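Local coordinates for protein N-terminal acetyltransferase B complex subunit MDM20 (Candida albicans, PDB 5K04) that probably serves as the non-catalytic, auxiliary subunit of the NatB N-terminal acetyltransferase complex, pairing with the NAT3 subunit to acetylate protein N termini, at residues Q441-N446 with K500-S505; D464-Y469 with N529-Y534. One frame throughout, in Å; residues are numbered along the deposited sequence.

Contact 1: Q441-N446 with K500-S505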
loop_
_atom_site.group_PDB
_atom_site.type_symbol
_atom_site.label_atom_id
_atom_site.label_comp_id
_atom_site.label_asym_id
_atom_site.label_seq_id
_atom_site.Cartn_x
_atom_site.Cartn_y
_atom_site.Cartn_z
ATOM N N GLN A 441 0.415 -2.078 -5.954
ATOM C CA GLN A 441 1.365 -1.013 -6.269
ATOM C C GLN A 441 0.658 0.280 -6.675
ATOM O O GLN A 441 1.209 1.366 -6.477
ATOM C CB GLN A 441 2.316 -1.475 -7.365
ATOM C CG GLN A 441 3.115 -2.720 -7.005
ATOM C CD GLN A 441 4.134 -3.058 -8.071
ATOM O OE1 GLN A 441 3.784 -3.281 -9.229
ATOM N NE2 GLN A 441 5.407 -3.061 -7.694
ATOM N N HIS A 442 -0.561 0.196 -7.233
ATOM C CA HIS A 442 -1.315 1.423 -7.504
ATOM C C HIS A 442 -1.617 2.170 -6.214
ATOM O O HIS A 442 -1.564 3.399 -6.178
ATOM C CB HIS A 442 -2.619 1.126 -8.245
ATOM C CG HIS A 442 -2.433 0.622 -9.640
ATOM N ND1 HIS A 442 -1.734 1.322 -10.597
ATOM C CD2 HIS A 442 -2.877 -0.503 -10.249
ATOM C CE1 HIS A 442 -1.752 0.649 -11.736
ATOM N NE2 HIS A 442 -2.444 -0.460 -11.552
ATOM N N GLU A 443 -1.915 1.438 -5.131
ATOM C CA GLU A 443 -2.220 2.110 -3.872
ATOM C C GLU A 443 -0.998 2.843 -3.331
ATOM O O GLU A 443 -1.140 3.901 -2.705
ATOM C CB GLU A 443 -2.779 1.103 -2.856
ATOM C CG GLU A 443 -2.682 1.537 -1.402
ATOM C CD GLU A 443 -3.684 2.609 -1.012
ATOM O OE1 GLU A 443 -4.664 2.827 -1.759
ATOM O OE2 GLU A 443 -3.490 3.217 0.061
ATOM N N THR A 444 0.208 2.339 -3.620
ATOM C CA THR A 444 1.420 2.945 -3.074
ATOM C C THR A 444 2.119 3.908 -4.031
ATOM O O THR A 444 2.891 4.751 -3.560
ATOM C CB THR A 444 2.415 1.854 -2.608
ATOM O OG1 THR A 444 2.791 0.998 -3.697
ATOM C CG2 THR A 444 1.780 1.000 -1.517
ATOM N N LEU A 445 1.846 3.832 -5.350
ATOM C CA LEU A 445 2.613 4.569 -6.366
ATOM C C LEU A 445 1.783 5.511 -7.237
ATOM O O LEU A 445 2.355 6.301 -8.000
ATOM C CB LEU A 445 3.354 3.568 -7.276
ATOM C CG LEU A 445 4.382 2.737 -6.491
ATOM C CD1 LEU A 445 5.018 1.658 -7.362
ATOM C CD2 LEU A 445 5.455 3.663 -5.854
ATOM N N ASN A 446 0.466 5.392 -7.186
ATOM C CA ASN A 446 -0.548 6.252 -7.778
ATOM C C ASN A 446 -0.155 7.717 -7.912
ATOM O O ASN A 446 -0.361 8.353 -8.949
ATOM C CB ASN A 446 -1.748 6.156 -6.847
ATOM C CG ASN A 446 -2.980 6.556 -7.459
ATOM O OD1 ASN A 446 -2.980 7.311 -8.418
ATOM N ND2 ASN A 446 -4.087 6.081 -6.898
ATOM N N LYS A 500 -8.564 -2.520 6.475
ATOM C CA LYS A 500 -8.758 -1.192 7.075
ATOM C C LYS A 500 -7.955 -0.112 6.362
ATOM O O LYS A 500 -8.453 0.996 6.125
ATOM C CB LYS A 500 -8.337 -1.188 8.540
ATOM C CG LYS A 500 -9.223 -1.893 9.530
ATOM C CD LYS A 500 -8.877 -1.396 10.933
ATOM C CE LYS A 500 -9.185 -2.420 12.009
ATOM N NZ LYS A 500 -8.979 -1.850 13.375
ATOM N N ARG A 501 -6.684 -0.398 6.062
ATOM C CA ARG A 501 -5.839 0.621 5.463
ATOM C C ARG A 501 -6.263 0.939 4.035
ATOM O O ARG A 501 -5.933 2.014 3.526
ATOM C CB ARG A 501 -4.377 0.178 5.529
ATOM C CG ARG A 501 -3.809 0.250 6.954
ATOM C CD ARG A 501 -2.435 -0.392 7.090
ATOM N NE ARG A 501 -1.416 0.290 6.296
ATOM C CZ ARG A 501 -0.114 -0.003 6.323
ATOM N NH1 ARG A 501 0.331 -0.978 7.100
ATOM N NH2 ARG A 501 0.740 0.666 5.563
ATOM N N MET A 502 -7.000 0.026 3.395
ATOM C CA MET A 502 -7.406 0.128 1.996
ATOM C C MET A 502 -8.778 0.763 1.820
ATOM O O MET A 502 -9.099 1.233 0.725
ATOM C CB MET A 502 -7.406 -1.271 1.351
ATOM C CG MET A 502 -6.044 -1.750 0.853
ATOM S SD MET A 502 -5.269 -0.704 -0.348
ATOM C CE MET A 502 -4.356 -1.937 -1.205
ATOM N N GLN A 503 -9.574 0.808 2.891
ATOM C CA GLN A 503 -10.981 1.176 2.791
ATOM C C GLN A 503 -11.165 2.651 2.441
ATOM O O GLN A 503 -12.103 3.008 1.716
ATOM C CB GLN A 503 -11.678 0.860 4.108
ATOM C CG GLN A 503 -13.141 1.205 4.118
ATOM C CD GLN A 503 -13.722 1.160 5.505
ATOM O OE1 GLN A 503 -13.344 1.944 6.387
ATOM N NE2 GLN A 503 -14.641 0.224 5.719
ATOM N N ASN A 504 -10.298 3.520 2.954
ATOM C CA ASN A 504 -10.466 4.956 2.775
ATOM C C ASN A 504 -9.115 5.647 2.651
ATOM O O ASN A 504 -8.806 6.599 3.369
ATOM C CB ASN A 504 -11.261 5.568 3.917
ATOM C CG ASN A 504 -11.944 6.818 3.486
ATOM O OD1 ASN A 504 -12.196 7.016 2.289
ATOM N ND2 ASN A 504 -12.251 7.675 4.434
ATOM N N SER A 505 -8.287 5.152 1.738
ATOM C CA SER A 505 -6.951 5.688 1.591
ATOM C C SER A 505 -6.989 6.946 0.730
ATOM O O SER A 505 -7.892 7.145 -0.088
ATOM C CB SER A 505 -5.999 4.646 0.992
ATOM O OG SER A 505 -6.085 4.554 -0.424
#

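Contact 2: D464-Y469 with N529-Y534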
loop_
_atom_site.group_PDB
_atom_site.type_symbol
_atom_site.label_atom_id
_atom_site.label_comp_id
_atom_site.label_asym_id
_atom_site.label_seq_id
_atom_site.Cartn_x
_atom_site.Cartn_y
_atom_site.Cartn_z
ATOM N N ASP A 464 -9.281 1.905 -14.626
ATOM C CA ASP A 464 -8.630 0.612 -14.447
ATOM C C ASP A 464 -7.997 0.511 -13.063
ATOM O O ASP A 464 -8.081 -0.532 -12.403
ATOM C CB ASP A 464 -7.586 0.417 -15.546
ATOM C CG ASP A 464 -7.125 -1.011 -15.658
ATOM O OD1 ASP A 464 -7.958 -1.874 -16.021
ATOM O OD2 ASP A 464 -5.930 -1.269 -15.384
ATOM N N ILE A 465 -7.383 1.602 -12.603
ATOM C CA ILE A 465 -6.863 1.665 -11.246
ATOM C C ILE A 465 -7.990 1.506 -10.230
ATOM O O ILE A 465 -7.847 0.784 -9.235
ATOM C CB ILE A 465 -6.083 2.980 -11.054
ATOM C CG1 ILE A 465 -4.833 2.971 -11.929
ATOM C CG2 ILE A 465 -5.682 3.175 -9.617
ATOM C CD1 ILE A 465 -3.990 4.203 -11.829
ATOM N N TYR A 466 -9.134 2.162 -10.471
ATOM C CA TYR A 466 -10.275 2.005 -9.569
ATOM C C TYR A 466 -10.786 0.564 -9.539
ATOM O O TYR A 466 -11.234 0.090 -8.486
ATOM C CB TYR A 466 -11.422 2.948 -9.953
ATOM C CG TYR A 466 -12.544 2.820 -8.954
ATOM C CD1 TYR A 466 -12.472 3.453 -7.717
ATOM C CD2 TYR A 466 -13.656 2.029 -9.217
ATOM C CE1 TYR A 466 -13.487 3.312 -6.759
ATOM C CE2 TYR A 466 -14.678 1.882 -8.272
ATOM C CZ TYR A 466 -14.587 2.523 -7.046
ATOM O OH TYR A 466 -15.593 2.366 -6.104
ATOM N N ARG A 467 -10.731 -0.152 -10.675
ATOM C CA ARG A 467 -11.162 -1.552 -10.680
ATOM C C ARG A 467 -10.242 -2.435 -9.844
ATOM O O ARG A 467 -10.692 -3.450 -9.303
ATOM C CB ARG A 467 -11.266 -2.077 -12.116
ATOM C CG ARG A 467 -12.442 -1.469 -12.879
ATOM C CD ARG A 467 -12.593 -2.045 -14.275
ATOM N NE ARG A 467 -13.691 -1.401 -15.002
ATOM C CZ ARG A 467 -13.532 -0.655 -16.090
ATOM N NH1 ARG A 467 -12.314 -0.472 -16.584
ATOM N NH2 ARG A 467 -14.585 -0.099 -16.684
ATOM N N PHE A 468 -8.959 -2.070 -9.727
ATOM C CA PHE A 468 -8.083 -2.746 -8.777
ATOM C C PHE A 468 -8.627 -2.591 -7.360
ATOM O O PHE A 468 -8.704 -3.562 -6.603
ATOM C CB PHE A 468 -6.648 -2.191 -8.871
ATOM C CG PHE A 468 -5.992 -1.998 -7.521
ATOM C CD1 PHE A 468 -5.593 -3.095 -6.761
ATOM C CD2 PHE A 468 -5.799 -0.727 -7.003
ATOM C CE1 PHE A 468 -5.021 -2.929 -5.515
ATOM C CE2 PHE A 468 -5.219 -0.551 -5.750
ATOM C CZ PHE A 468 -4.836 -1.653 -5.000
ATOM N N TYR A 469 -9.024 -1.363 -7.000
ATOM C CA TYR A 469 -9.620 -1.108 -5.688
ATOM C C TYR A 469 -10.876 -1.951 -5.464
ATOM O O TYR A 469 -11.075 -2.504 -4.374
ATOM C CB TYR A 469 -9.922 0.391 -5.541
ATOM C CG TYR A 469 -8.686 1.228 -5.245
ATOM C CD1 TYR A 469 -8.109 1.206 -3.985
ATOM C CD2 TYR A 469 -8.097 2.031 -6.215
ATOM C CE1 TYR A 469 -6.993 1.953 -3.680
ATOM C CE2 TYR A 469 -6.949 2.800 -5.918
ATOM C CZ TYR A 469 -6.410 2.745 -4.637
ATOM O OH TYR A 469 -5.286 3.457 -4.276
ATOM N N ASN A 529 -21.749 9.167 -13.459
ATOM C CA ASN A 529 -22.903 8.708 -12.685
ATOM C C ASN A 529 -22.550 7.568 -11.732
ATOM O O ASN A 529 -23.193 7.406 -10.689
ATOM C CB ASN A 529 -24.010 8.270 -13.647
ATOM C CG ASN A 529 -25.280 7.828 -12.932
ATOM O OD1 ASN A 529 -25.361 6.718 -12.395
ATOM N ND2 ASN A 529 -26.293 8.693 -12.946
ATOM N N TYR A 530 -21.560 6.748 -12.085
ATOM C CA TYR A 530 -21.153 5.669 -11.194
ATOM C C TYR A 530 -20.416 6.211 -9.975
ATOM O O TYR A 530 -20.596 5.709 -8.858
ATOM C CB TYR A 530 -20.274 4.668 -11.952
ATOM C CG TYR A 530 -19.683 3.578 -11.079
ATOM C CD1 TYR A 530 -18.473 3.766 -10.403
ATOM C CD2 TYR A 530 -20.325 2.361 -10.932
ATOM C CE1 TYR A 530 -17.938 2.772 -9.604
ATOM C CE2 TYR A 530 -19.783 1.357 -10.140
ATOM C CZ TYR A 530 -18.596 1.569 -9.482
ATOM O OH TYR A 530 -18.074 0.580 -8.687
ATOM N N PHE A 531 -19.586 7.236 -10.172
ATOM C CA PHE A 531 -18.745 7.742 -9.097
ATOM C C PHE A 531 -19.452 8.766 -8.222
ATOM O O PHE A 531 -19.158 8.852 -7.022
ATOM C CB PHE A 531 -17.449 8.276 -9.696
ATOM C CG PHE A 531 -16.575 7.176 -10.219
ATOM C CD1 PHE A 531 -15.807 6.410 -9.342
ATOM C CD2 PHE A 531 -16.568 6.850 -11.570
ATOM C CE1 PHE A 531 -15.011 5.364 -9.816
ATOM C CE2 PHE A 531 -15.772 5.806 -12.052
ATOM C CZ PHE A 531 -14.999 5.061 -11.167
ATOM N N ILE A 532 -20.410 9.507 -8.779
ATOM C CA ILE A 532 -21.330 10.258 -7.933
ATOM C C ILE A 532 -22.056 9.307 -6.988
ATOM O O ILE A 532 -22.212 9.589 -5.792
ATOM C CB ILE A 532 -22.321 11.061 -8.796
ATOM C CG1 ILE A 532 -21.582 12.087 -9.649
ATOM C CG2 ILE A 532 -23.352 11.742 -7.928
ATOM C CD1 ILE A 532 -20.553 12.863 -8.883
ATOM N N HIS A 533 -22.489 8.152 -7.506
ATOM C CA HIS A 533 -23.189 7.190 -6.663
ATOM C C HIS A 533 -22.285 6.624 -5.564
ATOM O O HIS A 533 -22.769 6.323 -4.469
ATOM C CB HIS A 533 -23.763 6.063 -7.512
ATOM C CG HIS A 533 -24.538 5.067 -6.713
ATOM N ND1 HIS A 533 -25.761 5.363 -6.145
ATOM C CD2 HIS A 533 -24.255 3.792 -6.357
ATOM C CE1 HIS A 533 -26.206 4.307 -5.489
ATOM N NE2 HIS A 533 -25.313 3.339 -5.605
ATOM N N TYR A 534 -20.980 6.486 -5.828
ATOM C CA TYR A 534 -20.046 6.085 -4.772
ATOM C C TYR A 534 -19.969 7.140 -3.670
ATOM O O TYR A 534 -19.936 6.806 -2.479
ATOM C CB TYR A 534 -18.654 5.836 -5.366
ATOM C CG TYR A 534 -17.589 5.582 -4.320
ATOM C CD1 TYR A 534 -17.410 4.315 -3.768
ATOM C CD2 TYR A 534 -16.768 6.603 -3.870
ATOM C CE1 TYR A 534 -16.447 4.073 -2.795
ATOM C CE2 TYR A 534 -15.802 6.366 -2.899
ATOM C CZ TYR A 534 -15.646 5.104 -2.363
ATOM O OH TYR A 534 -14.685 4.871 -1.405
#

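Contact 1: Q441-N446 with K500-S505
Glu443 of helix 440-445 meets Ser505, the N-cap of helix 506-521, and Met502 near the end of helix 489-503, a buried polar junction between helices in the TPR-clan, all-helical fold of this subunit. The polar part centres on one carboxylate oxygen. Ser505 OG donates to Glu443 OE1 over 2.6 Å, and OE1 receives it on its syn lone pair, the side of OE2. That same hydroxyl accepts from the backbone N of Leu508, which makes it a cap and carboxylate donor at once. Tyr469 OH also bonds to OE1, while Asn549 ND2 holds OE2, so both oxygens of this buried group have partners; these bonds would be expected to stabilise its negative charge. Asn549 also takes Arg501 NE through OD1, and Arg501 NH1 forms a salt bridge with Glu10 of the NAT3 chain, carrying the network to the subunit interface. The apolar part lies on the Glu443 stem: chi1 (160°) sets CG anti to the backbone N, beside Met502, and the bend at chi2 (74°) turns the carboxylate to Ser505. The two side chains run past each other in opposite directions, with Met502 CE 3.8 Å from Glu443 CB and Met502 SD 3.6 Å from Glu443 CG.

Contact 2: D464-Y469 with N529-Y534
Tyr466 projects from helix 456-485 into a group of three aromatic side chains on helix 525-537, Tyr530, Phe531 and Tyr534, forming an aromatic helix-helix contact within the all-helical, TPR-clan fold. The local axes stay 13.7 Å apart at an angle of 39°, a separation too wide for close backbone packing, so the rings do the bridging. CB leaves the backbone toward the partner helix, and chi1 of -177° sets CG anti to the backbone N and extends the ring into the gap. At CG the first neighbour is Phe531 CE1, 3.6 Å away. This atom stands over the centre of one face of the Tyr466 ring, and all six ring carbons lie within about 4 Å of it. The two planes are inclined at 79° with centroids 4.9 Å apart, the evidence for a T-shaped stack in which Phe531 supplies the edge and Tyr466 the face. Phe531 CZ joins in over the CD2 side, at 3.8 Å from Tyr466 CD2. Farther along, Tyr466 CE2 meets Tyr530, arriving near the plane of that ring at its edge, 3.6 Å from Tyr530 CE1. No hydrogen bond crosses between the segments, so apolar and aromatic contacts carry the pairing. Helix 506-521 adjoins the cluster, with Ile515 against Phe531 and Leu508 against Tyr534. At the end of the followed side chain, Tyr466 OH lies 3.5 Å from Tyr534 CD1 and 3.8 Å from Tyr534 CE1.

Overall arrangement
Running from the N terminus, the chain passes through helix 440-445, then helix 456-485, helix 489-503, helix 506-521 and helix 525-537. Contact 1 closes a loop of 53 intervening residues when 500-505 returns to 441-446. Contact 2 starts within that loop, at 464-469, and closes 59 residues later at 529-534, beyond its end; the two therefore cross rather than nest. Their centres lie 14 Å apart, joined through helix 456-485: Phe468 CZ packs on Met502 CE at 3.8 Å, and His442 touches Ile465. Contact 1 sits near the chain centre and reaches NAT3, whereas contact 2 ties in helix 525-537 without touching the other subunit.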